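Local coordinates for protein TqaA (PDB 5DLK) that probably closes nonribosomal peptides into rings, this chain being the terminal condensation-like (CT) domain of a fungal peptide synthetase, at residues V223-L236 against S362-T376. Residues are numbered along the deposited sequence; the frame is centred on the assembly and turned at random. Where two conformers were deposited one is given.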
# COMPACT_ATOMS: atom_id res chain seq x y z
N VAL A 223 28.06 -5.23 -0.29
CA VAL A 223 26.95 -5.25 -1.24
C VAL A 223 27.27 -6.13 -2.46
O VAL A 223 26.39 -6.80 -3.01
CB VAL A 223 26.60 -3.80 -1.66
CG1 VAL A 223 26.46 -3.65 -3.15
CG2 VAL A 223 25.35 -3.32 -0.92
N GLN A 224 28.55 -6.19 -2.83
CA GLN A 224 28.97 -7.00 -3.98
C GLN A 224 28.80 -8.50 -3.74
O GLN A 224 28.71 -9.27 -4.69
CB GLN A 224 30.42 -6.69 -4.33
CG GLN A 224 30.63 -6.33 -5.80
CD GLN A 224 29.74 -5.18 -6.25
OE1 GLN A 224 29.45 -4.27 -5.48
NE2 GLN A 224 29.29 -5.23 -7.50
N GLN A 225 28.75 -8.90 -2.47
CA GLN A 225 28.58 -10.30 -2.11
C GLN A 225 27.13 -10.67 -1.80
O GLN A 225 26.83 -11.82 -1.45
CB GLN A 225 29.44 -10.64 -0.88
CG GLN A 225 30.93 -10.45 -1.08
CD GLN A 225 31.44 -11.21 -2.28
OE1 GLN A 225 31.33 -12.44 -2.34
NE2 GLN A 225 31.99 -10.49 -3.25
N ASP A 226 26.23 -9.70 -1.90
CA ASP A 226 24.84 -9.92 -1.53
C ASP A 226 24.09 -10.58 -2.67
O ASP A 226 24.00 -10.00 -3.75
CB ASP A 226 24.16 -8.61 -1.15
CG ASP A 226 22.90 -8.82 -0.34
OD1 ASP A 226 22.14 -9.76 -0.67
OD2 ASP A 226 22.68 -8.05 0.63
N PRO A 227 23.57 -11.79 -2.44
CA PRO A 227 22.88 -12.53 -3.50
C PRO A 227 21.71 -11.73 -4.07
O PRO A 227 21.36 -11.93 -5.22
CB PRO A 227 22.37 -13.79 -2.80
CG PRO A 227 23.27 -13.94 -1.58
CD PRO A 227 23.61 -12.54 -1.17
N THR A 228 21.11 -10.87 -3.26
CA THR A 228 19.96 -10.12 -3.75
C THR A 228 20.38 -9.06 -4.76
O THR A 228 19.75 -8.88 -5.81
CB THR A 228 19.17 -9.53 -2.59
OG1 THR A 228 18.43 -10.59 -1.98
CG2 THR A 228 18.17 -8.50 -3.10
N PHE A 229 21.48 -8.36 -4.50
CA PHE A 229 21.94 -7.38 -5.47
C PHE A 229 22.68 -8.05 -6.63
O PHE A 229 22.72 -7.49 -7.75
CB PHE A 229 22.80 -6.32 -4.79
CG PHE A 229 21.99 -5.49 -3.82
CD1 PHE A 229 20.91 -4.75 -4.29
CD2 PHE A 229 22.27 -5.49 -2.47
CE1 PHE A 229 20.12 -3.99 -3.42
CE2 PHE A 229 21.50 -4.74 -1.59
CZ PHE A 229 20.43 -4.00 -2.06
N GLN A 230 23.21 -9.24 -6.40
CA GLN A 230 23.73 -10.02 -7.52
C GLN A 230 22.59 -10.41 -8.44
O GLN A 230 22.71 -10.34 -9.67
CB GLN A 230 24.47 -11.26 -7.02
CG GLN A 230 25.82 -10.91 -6.40
CD GLN A 230 26.46 -12.10 -5.67
OE1 GLN A 230 25.88 -13.19 -5.61
NE2 GLN A 230 27.66 -11.89 -5.13
N PHE A 231 21.48 -10.83 -7.84
CA PHE A 231 20.29 -11.18 -8.61
C PHE A 231 19.81 -10.00 -9.45
O PHE A 231 19.57 -10.15 -10.64
CB PHE A 231 19.13 -11.66 -7.73
CG PHE A 231 17.81 -11.69 -8.47
CD1 PHE A 231 16.91 -10.63 -8.33
CD2 PHE A 231 17.51 -12.73 -9.34
CE1 PHE A 231 15.71 -10.62 -9.04
CE2 PHE A 231 16.30 -12.75 -10.05
CZ PHE A 231 15.39 -11.67 -9.89
N TRP A 232 19.63 -8.84 -8.82
CA TRP A 232 19.06 -7.72 -9.58
C TRP A 232 20.00 -7.28 -10.70
O TRP A 232 19.54 -6.91 -11.76
CB TRP A 232 18.72 -6.54 -8.66
CG TRP A 232 17.44 -6.78 -7.87
CD1 TRP A 232 17.32 -7.04 -6.52
CD2 TRP A 232 16.10 -6.81 -8.41
NE1 TRP A 232 15.98 -7.21 -6.19
CE2 TRP A 232 15.22 -7.07 -7.33
CE3 TRP A 232 15.57 -6.63 -9.69
CZ2 TRP A 232 13.84 -7.17 -7.50
CZ3 TRP A 232 14.19 -6.72 -9.86
CH2 TRP A 232 13.35 -6.99 -8.76
N ARG A 233 21.32 -7.33 -10.47
CA ARG A 233 22.26 -7.00 -11.54
C ARG A 233 22.09 -7.94 -12.73
O ARG A 233 22.11 -7.51 -13.88
CB ARG A 233 23.71 -7.07 -11.03
CG ARG A 233 24.74 -6.89 -12.14
CD ARG A 233 26.08 -6.42 -11.60
NE ARG A 233 26.13 -4.96 -11.63
CZ ARG A 233 26.24 -4.20 -10.55
NH1 ARG A 233 26.33 -4.78 -9.37
NH2 ARG A 233 26.27 -2.87 -10.66
N HIS A 234 21.92 -9.23 -12.45
CA HIS A 234 21.75 -10.23 -13.50
C HIS A 234 20.41 -10.03 -14.23
O HIS A 234 20.32 -10.05 -15.45
CB HIS A 234 21.82 -11.62 -12.88
CG HIS A 234 21.81 -12.74 -13.87
ND1 HIS A 234 22.92 -13.11 -14.60
CD2 HIS A 234 20.82 -13.60 -14.23
CE1 HIS A 234 22.62 -14.13 -15.38
NE2 HIS A 234 21.35 -14.45 -15.18
N TYR A 235 19.37 -9.81 -13.43
CA TYR A 235 18.01 -9.66 -13.94
C TYR A 235 17.88 -8.46 -14.86
O TYR A 235 17.16 -8.51 -15.88
CB TYR A 235 17.05 -9.53 -12.74
CG TYR A 235 15.58 -9.42 -13.06
CD1 TYR A 235 14.78 -10.55 -13.15
CD2 TYR A 235 14.98 -8.16 -13.21
CE1 TYR A 235 13.42 -10.44 -13.39
CE2 TYR A 235 13.62 -8.05 -13.47
CZ TYR A 235 12.85 -9.19 -13.56
OH TYR A 235 11.50 -9.09 -13.83
N LEU A 236 18.57 -7.37 -14.51
CA LEU A 236 18.46 -6.12 -15.23
C LEU A 236 19.58 -5.91 -16.24
O LEU A 236 19.65 -4.88 -16.91
CB LEU A 236 18.43 -4.93 -14.25
CG LEU A 236 17.18 -4.85 -13.37
CD1 LEU A 236 17.35 -3.76 -12.30
CD2 LEU A 236 15.89 -4.59 -14.22
N SER A 362 12.51 -13.96 -3.62
CA SER A 362 13.41 -13.89 -2.46
C SER A 362 14.24 -12.60 -2.45
O SER A 362 15.02 -12.36 -1.52
CB SER A 362 14.32 -15.13 -2.40
OG SER A 362 15.17 -15.23 -3.52
N HIS A 363 14.05 -11.75 -3.46
CA HIS A 363 14.87 -10.55 -3.62
C HIS A 363 14.06 -9.26 -3.68
O HIS A 363 14.62 -8.18 -3.83
CB HIS A 363 15.71 -10.69 -4.90
CG HIS A 363 16.45 -11.99 -4.99
ND1 HIS A 363 17.43 -12.35 -4.09
CD2 HIS A 363 16.36 -13.00 -5.88
CE1 HIS A 363 17.91 -13.54 -4.42
NE2 HIS A 363 17.28 -13.96 -5.50
N GLU A 364 12.74 -9.39 -3.55
CA GLU A 364 11.83 -8.30 -3.87
C GLU A 364 11.66 -7.26 -2.75
O GLU A 364 10.98 -6.24 -2.92
CB GLU A 364 10.45 -8.88 -4.22
CG GLU A 364 9.76 -9.43 -2.99
CD GLU A 364 8.35 -9.93 -3.23
OE1 GLU A 364 8.00 -10.29 -4.38
OE2 GLU A 364 7.60 -9.99 -2.22
N HIS A 365 12.29 -7.53 -1.60
CA HIS A 365 12.08 -6.76 -0.38
C HIS A 365 13.04 -5.58 -0.18
O HIS A 365 12.86 -4.78 0.75
CB HIS A 365 12.22 -7.71 0.81
CG HIS A 365 13.57 -8.36 0.88
ND1 HIS A 365 13.86 -9.52 0.20
CD2 HIS A 365 14.71 -7.99 1.52
CE1 HIS A 365 15.13 -9.84 0.42
NE2 HIS A 365 15.66 -8.93 1.22
N VAL A 366 14.06 -5.48 -1.02
CA VAL A 366 15.07 -4.44 -0.85
C VAL A 366 14.63 -3.09 -1.41
O VAL A 366 13.78 -3.05 -2.29
CB VAL A 366 16.41 -4.84 -1.49
CG1 VAL A 366 17.04 -6.00 -0.70
CG2 VAL A 366 16.22 -5.19 -2.98
N GLU A 367 15.22 -2.00 -0.92
CA GLU A 367 14.89 -0.64 -1.38
C GLU A 367 15.15 -0.44 -2.86
O GLU A 367 16.22 -0.80 -3.34
CB GLU A 367 15.70 0.39 -0.61
CG GLU A 367 15.45 0.36 0.90
CD GLU A 367 14.08 0.91 1.26
OE1 GLU A 367 13.95 2.16 1.31
OE2 GLU A 367 13.16 0.11 1.49
N LEU A 368 14.19 0.15 -3.58
CA LEU A 368 14.37 0.41 -5.02
C LEU A 368 15.64 1.21 -5.33
O LEU A 368 16.39 0.87 -6.25
CB LEU A 368 13.16 1.16 -5.59
CG LEU A 368 13.17 1.43 -7.10
CD1 LEU A 368 13.17 0.09 -7.88
CD2 LEU A 368 11.99 2.29 -7.50
N ARG A 369 15.90 2.27 -4.55
CA ARG A 369 17.10 3.06 -4.77
C ARG A 369 18.37 2.25 -4.53
O ARG A 369 19.42 2.57 -5.09
CB ARG A 369 17.10 4.34 -3.90
CG ARG A 369 17.11 4.13 -2.39
CD ARG A 369 17.36 5.46 -1.66
NE ARG A 369 16.48 6.56 -2.09
CZ ARG A 369 15.30 6.85 -1.52
NH1 ARG A 369 14.85 6.13 -0.50
NH2 ARG A 369 14.58 7.87 -1.97
N ASP A 370 18.29 1.20 -3.71
CA ASP A 370 19.43 0.31 -3.49
C ASP A 370 19.58 -0.64 -4.68
O ASP A 370 20.69 -0.96 -5.09
CB ASP A 370 19.29 -0.51 -2.21
CG ASP A 370 19.45 0.33 -0.95
OD1 ASP A 370 19.84 1.51 -1.06
OD2 ASP A 370 19.18 -0.21 0.14
N ILE A 371 18.47 -1.11 -5.22
CA ILE A 371 18.55 -1.88 -6.47
C ILE A 371 19.27 -1.07 -7.54
O ILE A 371 20.21 -1.57 -8.19
CB ILE A 371 17.16 -2.29 -7.00
CG1 ILE A 371 16.50 -3.28 -6.04
CG2 ILE A 371 17.28 -2.93 -8.43
CD1 ILE A 371 15.02 -3.61 -6.41
N PHE A 372 18.85 0.17 -7.73
CA PHE A 372 19.42 0.99 -8.79
C PHE A 372 20.89 1.34 -8.47
O PHE A 372 21.75 1.25 -9.34
CB PHE A 372 18.59 2.25 -9.03
CG PHE A 372 17.24 1.98 -9.68
CD1 PHE A 372 17.02 0.81 -10.39
CD2 PHE A 372 16.19 2.90 -9.57
CE1 PHE A 372 15.79 0.56 -10.98
CE2 PHE A 372 14.97 2.65 -10.16
CZ PHE A 372 14.77 1.46 -10.86
N GLN A 373 21.18 1.75 -7.23
CA GLN A 373 22.57 2.05 -6.86
C GLN A 373 23.53 0.87 -7.00
O GLN A 373 24.61 1.02 -7.58
CB GLN A 373 22.65 2.57 -5.42
CG GLN A 373 24.01 3.21 -5.12
CD GLN A 373 24.06 3.80 -3.73
OE1 GLN A 373 23.09 4.37 -3.25
NE2 GLN A 373 25.22 3.67 -3.07
N HIS A 374 23.15 -0.28 -6.46
CA HIS A 374 24.08 -1.40 -6.34
C HIS A 374 24.07 -2.37 -7.50
O HIS A 374 25.04 -3.12 -7.67
CB HIS A 374 23.79 -2.19 -5.07
CG HIS A 374 23.86 -1.35 -3.83
ND1 HIS A 374 24.70 -0.27 -3.72
CD2 HIS A 374 23.16 -1.40 -2.67
CE1 HIS A 374 24.54 0.30 -2.54
NE2 HIS A 374 23.61 -0.37 -1.88
N SER A 375 22.98 -2.40 -8.28
CA SER A 375 22.83 -3.45 -9.30
C SER A 375 22.75 -2.95 -10.74
O SER A 375 22.65 -3.76 -11.67
CB SER A 375 21.57 -4.27 -9.01
OG SER A 375 21.67 -4.92 -7.77
N THR A 376 22.75 -1.64 -10.91
CA THR A 376 22.69 -1.02 -12.23
C THR A 376 23.62 0.19 -12.29
O THR A 376 24.22 0.56 -11.27
CB THR A 376 21.26 -0.52 -12.60
OG1 THR A 376 21.01 0.72 -11.94
CG2 THR A 376 20.20 -1.52 -12.20
O HOH W 1 22.28 -4.72 -14.16
O HOH W 2 26.29 -0.28 -9.60
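Helix 227-235 packs across helix 368-375 and the turn before it, in the C-terminal half of the condensation fold (CoA-dependent acyltransferase clan), against the six-stranded mixed sheet that ends in strand 329-336. The axes of these two short helical segments pass 9.0 Å apart at 73°. Phe-229 is the knob, seated among Asp-370, Ile-371, His-374 and Ser-375. The His-374 ring turns its edge to one face of Phe-229, with the planes at 85°. Val-223 covers a face of that imidazole, CG2 lying 3.4 Å from His-374 CD2. Ser-375 OG donates to Phe-229 O at 2.8 Å, on a lone pair in the carbonyl plane.

At the turn, His-363 stacks offset on Phe-231, and His-363 ND1 shares a 2.9 Å hydrogen bond with Thr-228 OG1. Trp-232 CG lies anti to the carbonyl carbon (chi1 -77°), which sends the indole toward the turn. Trp-232 NE1 donates to His-363 O at 2.9 Å, from above the carbonyl plane. Ile-371 CD1 covers one indole face and Phe-231 CE1 the other. A leucine here would probably leave His-363 O without this donor and Ile-371 without its flat partner.

Arg-233 lays its guanidinium over Ser-375; NH1 makes a weak bond to His-374 O, and a water bridges NH2 to Gln-373 O and Thr-376 O. The Glu-364 carboxylate bonds Asn-314, near Asn-311 and Tyr-357, which bind phosphopantetheine in another structure of this protein but carry no ligand here. On the sheet side, Trp-232, Leu-368 and Phe-372 touch Pro-332 of strand 329-336.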